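Local coordinates for protein giardin subunit alpha-1 (Giardia intestinalis, PDB 4EVF) that belongs to the annexins, binds calcium and, in a calcium-dependent way, phospholipids, and is involved in attachment of the parasite to the intestinal mucosa, at residues 84-89 with 124-129; 176-179 with 185-188. All coordinates share one frame; numbering follows the deposited sequence.

Contact 1. Residues 84-89 with 124-129; sequences DALSGR and EDFMKD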
ATOM      1  N   ASP A  84     -12.656   7.990  -1.700  1.00 19.17           N
ATOM      2  CA  ASP A  84     -13.086   7.985  -0.303  1.00 22.08           C
ATOM      3  C   ASP A  84     -12.207   8.900   0.559  1.00 22.98           C
ATOM      4  O   ASP A  84     -12.710   9.675   1.388  1.00 19.49           O
ATOM      5  CB  ASP A  84     -13.040   6.568   0.257  1.00 21.34           C
ATOM      6  CG  ASP A  84     -14.111   5.665  -0.327  1.00 25.07           C
ATOM      7  OD1 ASP A  84     -14.189   4.505   0.128  1.00 25.52           O
ATOM      8  OD2 ASP A  84     -14.873   6.109  -1.219  1.00 23.34           O
ATOM      9  N   ALA A  85     -10.894   8.809   0.359  1.00 19.50           N
ATOM     10  CA  ALA A  85      -9.956   9.615   1.133  1.00 20.52           C
ATOM     11  C   ALA A  85     -10.168  11.104   0.886  1.00 20.86           C
ATOM     12  O   ALA A  85      -9.770  11.924   1.700  1.00 19.27           O
ATOM     13  CB  ALA A  85      -8.503   9.222   0.822  1.00 17.13           C
ATOM     14  N   LEU A  86     -10.795  11.446  -0.238  1.00 20.52           N
ATOM     15  CA  LEU A  86     -11.005  12.838  -0.616  1.00 19.32           C
ATOM     16  C   LEU A  86     -12.432  13.307  -0.353  1.00 23.35           C
ATOM     17  O   LEU A  86     -12.702  14.505  -0.395  1.00 28.25           O
ATOM     18  CB  LEU A  86     -10.675  13.062  -2.104  1.00 21.09           C
ATOM     19  CG  LEU A  86      -9.201  12.949  -2.507  1.00 25.71           C
ATOM     20  CD1 LEU A  86      -9.020  12.927  -4.038  1.00 24.04           C
ATOM     21  CD2 LEU A  86      -8.366  14.046  -1.869  1.00 23.19           C
ATOM     22  N   SER A  87     -13.336  12.366  -0.097  1.00 23.37           N
ATOM     23  CA  SER A  87     -14.763  12.675   0.020  1.00 25.23           C
ATOM     24  C   SER A  87     -15.080  13.592   1.212  1.00 26.58           C
ATOM     25  O   SER A  87     -15.970  14.433   1.129  1.00 32.88           O
ATOM     26  CB  SER A  87     -15.605  11.386   0.073  1.00 23.39           C
ATOM     27  OG  SER A  87     -15.255  10.571   1.182  1.00 27.74           O
ATOM     28  N   GLY A  88     -14.350  13.427   2.313  1.00 27.72           N
ATOM     29  CA  GLY A  88     -14.518  14.271   3.486  1.00 24.25           C
ATOM     30  C   GLY A  88     -13.234  14.996   3.834  1.00 25.18           C
ATOM     31  O   GLY A  88     -12.487  15.413   2.950  1.00 23.69           O
ATOM     32  N   ARG A  89     -12.970  15.148   5.126  1.00 24.17           N
ATOM     33  CA  ARG A  89     -11.681  15.650   5.591  1.00 23.04           C
ATOM     34  C   ARG A  89     -10.581  14.760   5.020  1.00 22.24           C
ATOM     35  O   ARG A  89     -10.703  13.534   5.055  1.00 21.61           O
ATOM     36  CB  ARG A  89     -11.656  15.578   7.109  1.00 25.28           C
ATOM     37  CG  ARG A  89     -10.772  16.579   7.815  1.00 30.36           C
ATOM     38  CD  ARG A  89     -11.154  16.593   9.303  1.00 33.83           C
ATOM     39  NE  ARG A  89     -12.252  15.653   9.525  1.00 35.57           N
ATOM     40  CZ  ARG A  89     -12.512  15.050  10.679  1.00 35.03           C
ATOM     41  NH1 ARG A  89     -11.756  15.295  11.742  1.00 27.60           N
ATOM     42  NH2 ARG A  89     -13.525  14.192  10.761  1.00 35.00           N
ATOM     43  N   GLU A 124      -5.646  15.989 -10.470  1.00 29.21           N
ATOM     44  CA  GLU A 124      -6.293  17.292 -10.349  1.00 28.56           C
ATOM     45  C   GLU A 124      -7.216  17.348  -9.128  1.00 27.68           C
ATOM     46  O   GLU A 124      -7.144  18.291  -8.333  1.00 25.61           O
ATOM     47  CB  GLU A 124      -7.073  17.592 -11.628  1.00 29.78           C
ATOM     48  CG  GLU A 124      -7.251  19.063 -11.925  1.00 37.75           C
ATOM     49  CD  GLU A 124      -7.387  19.334 -13.420  1.00 45.79           C
ATOM     50  OE1 GLU A 124      -8.208  20.197 -13.793  1.00 54.44           O
ATOM     51  OE2 GLU A 124      -6.670  18.687 -14.219  1.00 46.55           O
ATOM     52  N   ASP A 125      -8.074  16.338  -8.980  1.00 27.96           N
ATOM     53  CA  ASP A 125      -8.956  16.213  -7.814  1.00 25.36           C
ATOM     54  C   ASP A 125      -8.163  16.159  -6.513  1.00 26.47           C
ATOM     55  O   ASP A 125      -8.563  16.734  -5.506  1.00 23.79           O
ATOM     56  CB  ASP A 125      -9.800  14.941  -7.907  1.00 29.96           C
ATOM     57  CG  ASP A 125     -11.167  15.179  -8.523  1.00 40.38           C
ATOM     58  OD1 ASP A 125     -11.406  16.288  -9.060  1.00 41.53           O
ATOM     59  OD2 ASP A 125     -12.002  14.243  -8.473  1.00 41.02           O
ATOM     60  N   PHE A 126      -7.053  15.434  -6.537  1.00 22.78           N
ATOM     61  CA  PHE A 126      -6.195  15.289  -5.366  1.00 24.84           C
ATOM     62  C   PHE A 126      -5.596  16.629  -4.955  1.00 26.85           C
ATOM     63  O   PHE A 126      -5.781  17.080  -3.823  1.00 24.94           O
ATOM     64  CB  PHE A 126      -5.076  14.282  -5.656  1.00 23.42           C
ATOM     65  CG  PHE A 126      -4.317  13.856  -4.443  1.00 23.54           C
ATOM     66  CD1 PHE A 126      -3.166  14.525  -4.060  1.00 23.94           C
ATOM     67  CD2 PHE A 126      -4.744  12.772  -3.687  1.00 25.48           C
ATOM     68  CE1 PHE A 126      -2.451  14.128  -2.936  1.00 28.05           C
ATOM     69  CE2 PHE A 126      -4.034  12.368  -2.569  1.00 23.13           C
ATOM     70  CZ  PHE A 126      -2.884  13.050  -2.189  1.00 21.48           C
ATOM     71  N   MET A 127      -4.880  17.274  -5.871  1.00 24.80           N
ATOM     72  CA  MET A 127      -4.227  18.543  -5.537  1.00 26.43           C
ATOM     73  C   MET A 127      -5.242  19.637  -5.168  1.00 26.15           C
ATOM     74  O   MET A 127      -4.942  20.523  -4.367  1.00 22.15           O
ATOM     75  CB  MET A 127      -3.302  19.016  -6.662  1.00 25.54           C
ATOM     76  CG  MET A 127      -2.160  18.053  -6.990  1.00 27.13           C
ATOM     77  SD  MET A 127      -1.219  17.495  -5.546  1.00 25.37           S
ATOM     78  CE  MET A 127      -0.566  19.036  -4.897  1.00 24.16           C
ATOM     79  N   LYS A 128      -6.435  19.562  -5.753  1.00 22.75           N
ATOM     80  CA  LYS A 128      -7.526  20.464  -5.410  1.00 28.19           C
ATOM     81  C   LYS A 128      -7.736  20.480  -3.894  1.00 25.47           C
ATOM     82  O   LYS A 128      -7.790  21.540  -3.261  1.00 24.14           O
ATOM     83  CB  LYS A 128      -8.801  20.006  -6.122  1.00 30.02           C
ATOM     84  CG  LYS A 128     -10.115  20.634  -5.641  1.00 34.15           C
ATOM     85  CD  LYS A 128     -11.304  19.877  -6.242  1.00 35.37           C
ATOM     86  CE  LYS A 128     -12.610  20.139  -5.484  1.00 38.48           C
ATOM     87  NZ  LYS A 128     -13.078  21.543  -5.637  1.00 38.27           N
ATOM     88  N   ASP A 129      -7.824  19.293  -3.313  1.00 24.29           N
ATOM     89  CA  ASP A 129      -8.218  19.166  -1.915  1.00 24.30           C
ATOM     90  C   ASP A 129      -7.025  19.201  -0.969  1.00 22.53           C
ATOM     91  O   ASP A 129      -7.178  19.447   0.222  1.00 23.47           O
ATOM     92  CB  ASP A 129      -9.027  17.886  -1.700  1.00 25.42           C
ATOM     93  CG  ASP A 129     -10.529  18.081  -1.959  1.00 31.11           C
ATOM     94  OD1 ASP A 129     -10.969  19.235  -2.145  1.00 28.23           O
ATOM     95  OD2 ASP A 129     -11.272  17.075  -1.961  1.00 28.25           O
TER
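Leu86, on helix 74-87, extends its forked end against helix 122-130 and meets Asp125 and Phe126, neighbours in sequence, and Asp129 about a turn further on. The two methyls divide the work. Leu86 CD1 lies against the backbone, 3.9 Å from Phe126 CA, and reaches Asp125 O at 4.1 Å. Leu86 CD2 turns to the side chains, 3.9 Å from Asp129 CB and 4.2 Å from Phe126 CD2, approaching that ring obliquely. Leu86 CG stands anti to its own carbonyl carbon (chi1 -69°), which carries the fork away from the Leu86 carbonyl and across to the facing helix. The side chains of Leu86 and Asp129 are inclined to each other, and the carboxylate lies back over the leucine: Asp129 OD2 is 4.1 Å from Leu86 CB. Phe126 continues the apolar layer to Phe95 and Val99 of helix 92-100 and to Met140 and Met144 of helix 135-145, while Asp125 has its hydrogen bond with Tyr114. Within predicted annexin repeat 2, the contact thus joins two helices of one helical bundle. No hydrogen bond links the segments; Leu86 O and Asp129 OD2, 3.3 Å apart, are both acceptors. Cohesion here therefore comes from Leu86 apolar contacts, and the facing oxygens, if the carboxylate is charged, would probably add a slight electrostatic cost.

Contact 2. Residues 176-179 with 185-188; sequences DFFG and EYRP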
ATOM      1  N   ASP A 176      12.438  17.146  -4.317  1.00 21.18           N
ATOM      2  CA  ASP A 176      12.857  16.665  -5.624  1.00 24.07           C
ATOM      3  C   ASP A 176      13.602  15.338  -5.493  1.00 21.23           C
ATOM      4  O   ASP A 176      13.395  14.435  -6.285  1.00 18.24           O
ATOM      5  CB  ASP A 176      13.746  17.705  -6.306  1.00 23.46           C
ATOM      6  CG  ASP A 176      14.271  17.224  -7.632  1.00 26.14           C
ATOM      7  OD1 ASP A 176      13.528  17.343  -8.628  1.00 30.05           O
ATOM      8  OD2 ASP A 176      15.415  16.717  -7.674  1.00 30.75           O
ATOM      9  N   PHE A 177      14.465  15.216  -4.489  1.00 18.43           N
ATOM     10  CA  PHE A 177      15.213  13.976  -4.315  1.00 20.47           C
ATOM     11  C   PHE A 177      14.308  12.774  -4.042  1.00 20.86           C
ATOM     12  O   PHE A 177      14.348  11.778  -4.755  1.00 16.26           O
ATOM     13  CB  PHE A 177      16.252  14.090  -3.195  1.00 19.61           C
ATOM     14  CG  PHE A 177      16.963  12.800  -2.914  1.00 19.70           C
ATOM     15  CD1 PHE A 177      16.464  11.910  -1.971  1.00 18.69           C
ATOM     16  CD2 PHE A 177      18.106  12.454  -3.623  1.00 17.57           C
ATOM     17  CE1 PHE A 177      17.110  10.712  -1.726  1.00 21.44           C
ATOM     18  CE2 PHE A 177      18.755  11.276  -3.370  1.00 17.74           C
ATOM     19  CZ  PHE A 177      18.262  10.394  -2.433  1.00 17.79           C
ATOM     20  N   PHE A 178      13.497  12.861  -2.993  1.00 20.39           N
ATOM     21  CA  PHE A 178      12.609  11.754  -2.665  1.00 19.95           C
ATOM     22  C   PHE A 178      11.551  11.519  -3.753  1.00 17.17           C
ATOM     23  O   PHE A 178      11.131  10.385  -3.977  1.00 16.07           O
ATOM     24  CB  PHE A 178      11.994  11.947  -1.272  1.00 16.50           C
ATOM     25  CG  PHE A 178      12.966  11.680  -0.162  1.00 16.02           C
ATOM     26  CD1 PHE A 178      13.176  10.387   0.284  1.00 18.76           C
ATOM     27  CD2 PHE A 178      13.700  12.710   0.404  1.00 15.75           C
ATOM     28  CE1 PHE A 178      14.089  10.123   1.290  1.00 20.09           C
ATOM     29  CE2 PHE A 178      14.617  12.457   1.395  1.00 17.89           C
ATOM     30  CZ  PHE A 178      14.808  11.161   1.849  1.00 20.81           C
ATOM     31  N   GLY A 179      11.154  12.580  -4.449  1.00 18.65           N
ATOM     32  CA  GLY A 179      10.168  12.454  -5.508  1.00 17.05           C
ATOM     33  C   GLY A 179      10.655  11.908  -6.847  1.00 21.23           C
ATOM     34  O   GLY A 179       9.832  11.484  -7.670  1.00 21.40           O
ATOM     35  N   GLU A 185      18.681   3.121  -6.858  1.00 22.03           N
ATOM     36  CA  GLU A 185      19.771   4.007  -6.449  1.00 19.72           C
ATOM     37  C   GLU A 185      19.621   4.402  -4.996  1.00 24.75           C
ATOM     38  O   GLU A 185      20.606   4.621  -4.285  1.00 24.85           O
ATOM     39  CB  GLU A 185      19.785   5.266  -7.322  1.00 22.97           C
ATOM     40  CG  GLU A 185      19.838   4.969  -8.816  1.00 27.65           C
ATOM     41  CD  GLU A 185      20.237   6.170  -9.654  1.00 32.49           C
ATOM     42  OE1 GLU A 185      20.123   7.321  -9.161  1.00 30.29           O
ATOM     43  OE2 GLU A 185      20.676   5.961 -10.809  1.00 28.17           O
ATOM     44  N   TYR A 186      18.381   4.497  -4.543  1.00 23.54           N
ATOM     45  CA  TYR A 186      18.138   4.964  -3.178  1.00 22.09           C
ATOM     46  C   TYR A 186      18.835   4.100  -2.134  1.00 21.79           C
ATOM     47  O   TYR A 186      19.493   4.618  -1.229  1.00 18.78           O
ATOM     48  CB  TYR A 186      16.643   5.036  -2.891  1.00 23.25           C
ATOM     49  CG  TYR A 186      16.328   5.605  -1.521  1.00 22.80           C
ATOM     50  CD1 TYR A 186      16.343   6.978  -1.304  1.00 20.61           C
ATOM     51  CD2 TYR A 186      16.015   4.770  -0.449  1.00 20.21           C
ATOM     52  CE1 TYR A 186      16.044   7.511  -0.054  1.00 21.28           C
ATOM     53  CE2 TYR A 186      15.712   5.299   0.810  1.00 22.46           C
ATOM     54  CZ  TYR A 186      15.731   6.670   0.996  1.00 21.09           C
ATOM     55  OH  TYR A 186      15.439   7.221   2.236  1.00 18.25           O
ATOM     56  N   ARG A 187      18.708   2.784  -2.277  1.00 23.15           N
ATOM     57  CA  ARG A 187      19.248   1.835  -1.302  1.00 24.43           C
ATOM     58  C   ARG A 187      20.746   2.033  -1.032  1.00 24.73           C
ATOM     59  O   ARG A 187      21.164   2.128   0.132  1.00 23.35           O
ATOM     60  CB  ARG A 187      18.931   0.398  -1.741  1.00 26.97           C
ATOM     61  CG  ARG A 187      17.533   0.286  -2.372  1.00 28.51           C
ATOM     62  CD  ARG A 187      17.086  -1.142  -2.682  1.00 31.16           C
ATOM     63  NE  ARG A 187      15.630  -1.194  -2.857  1.00 35.91           N
ATOM     64  CZ  ARG A 187      15.000  -1.311  -4.026  1.00 39.91           C
ATOM     65  NH1 ARG A 187      15.690  -1.420  -5.163  1.00 34.79           N
ATOM     66  NH2 ARG A 187      13.670  -1.336  -4.058  1.00 36.60           N
ATOM     67  N   PRO A 188      21.569   2.096  -2.098  1.00 23.18           N
ATOM     68  CA  PRO A 188      22.998   2.373  -1.876  1.00 20.53           C
ATOM     69  C   PRO A 188      23.241   3.754  -1.249  1.00 23.89           C
ATOM     70  O   PRO A 188      24.151   3.911  -0.440  1.00 21.86           O
ATOM     71  CB  PRO A 188      23.601   2.316  -3.290  1.00 23.71           C
ATOM     72  CG  PRO A 188      22.411   2.340  -4.245  1.00 25.42           C
ATOM     73  CD  PRO A 188      21.269   1.741  -3.497  1.00 22.91           C
TER
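Phe177 and Phe178 of helix 171-180 meet Tyr186 of helix 183-196 across the short link between the two helices, forming a buried aromatic cluster in the all-helical annexin fold, within predicted repeat 3. One ring pair meets edge to edge, the other obliquely. Phe177 and Tyr186 touch rim to rim, Phe177 CE1 standing 3.8 Å from Tyr186 CE1, and their side chains cross at about a right angle. Phe178 and Tyr186 form an inclined aromatic pair with centroids 5.8 Å apart and planes at 58°; Phe178 CE1 comes within 3.5 Å of Tyr186 CE1. Tyr186 CG is anti to the backbone N (chi1 -176°), and the extended side chain carries the phenol across to both phenylalanines. Apolar packing continues outward: Leu224 of helix 211-225 and Ile201 of helix 201-208 touch both Phe178 and Tyr186, while Leu162 and Phe166 of helix 155-167 pack on Phe177 and Phe178 respectively. The one polar side-chain atom of the cluster, Tyr186 OH, is hydrogen-bonded to His221 ND1, which satisfies the buried hydroxyl and would help fix the ring's position. The same oxygen lies near the Phe178 ring plane, at its edge, 3.3 Å from Phe178 CE1.

Overall arrangement
Contacts 1 and 2 follow one another along the chain, the first closing before the second opens, and fall in the adjacent predicted annexin repeats 2 and 3. Their centres lie 27 Å apart and their nearest atoms about 12 Å, so neither touches the other. Both are well away from the middle of the molecule, 18 Å and 19 Å from its centre. They differ in span: 84-89 and 124-129 are separated by 34 residues, mostly helical, whereas 176-179 and 185-188 are parted by only five. Contact 1 is partly buried and contact 2 wholly so. The structure is calcium-free, and each contact joins helices within its own repeat.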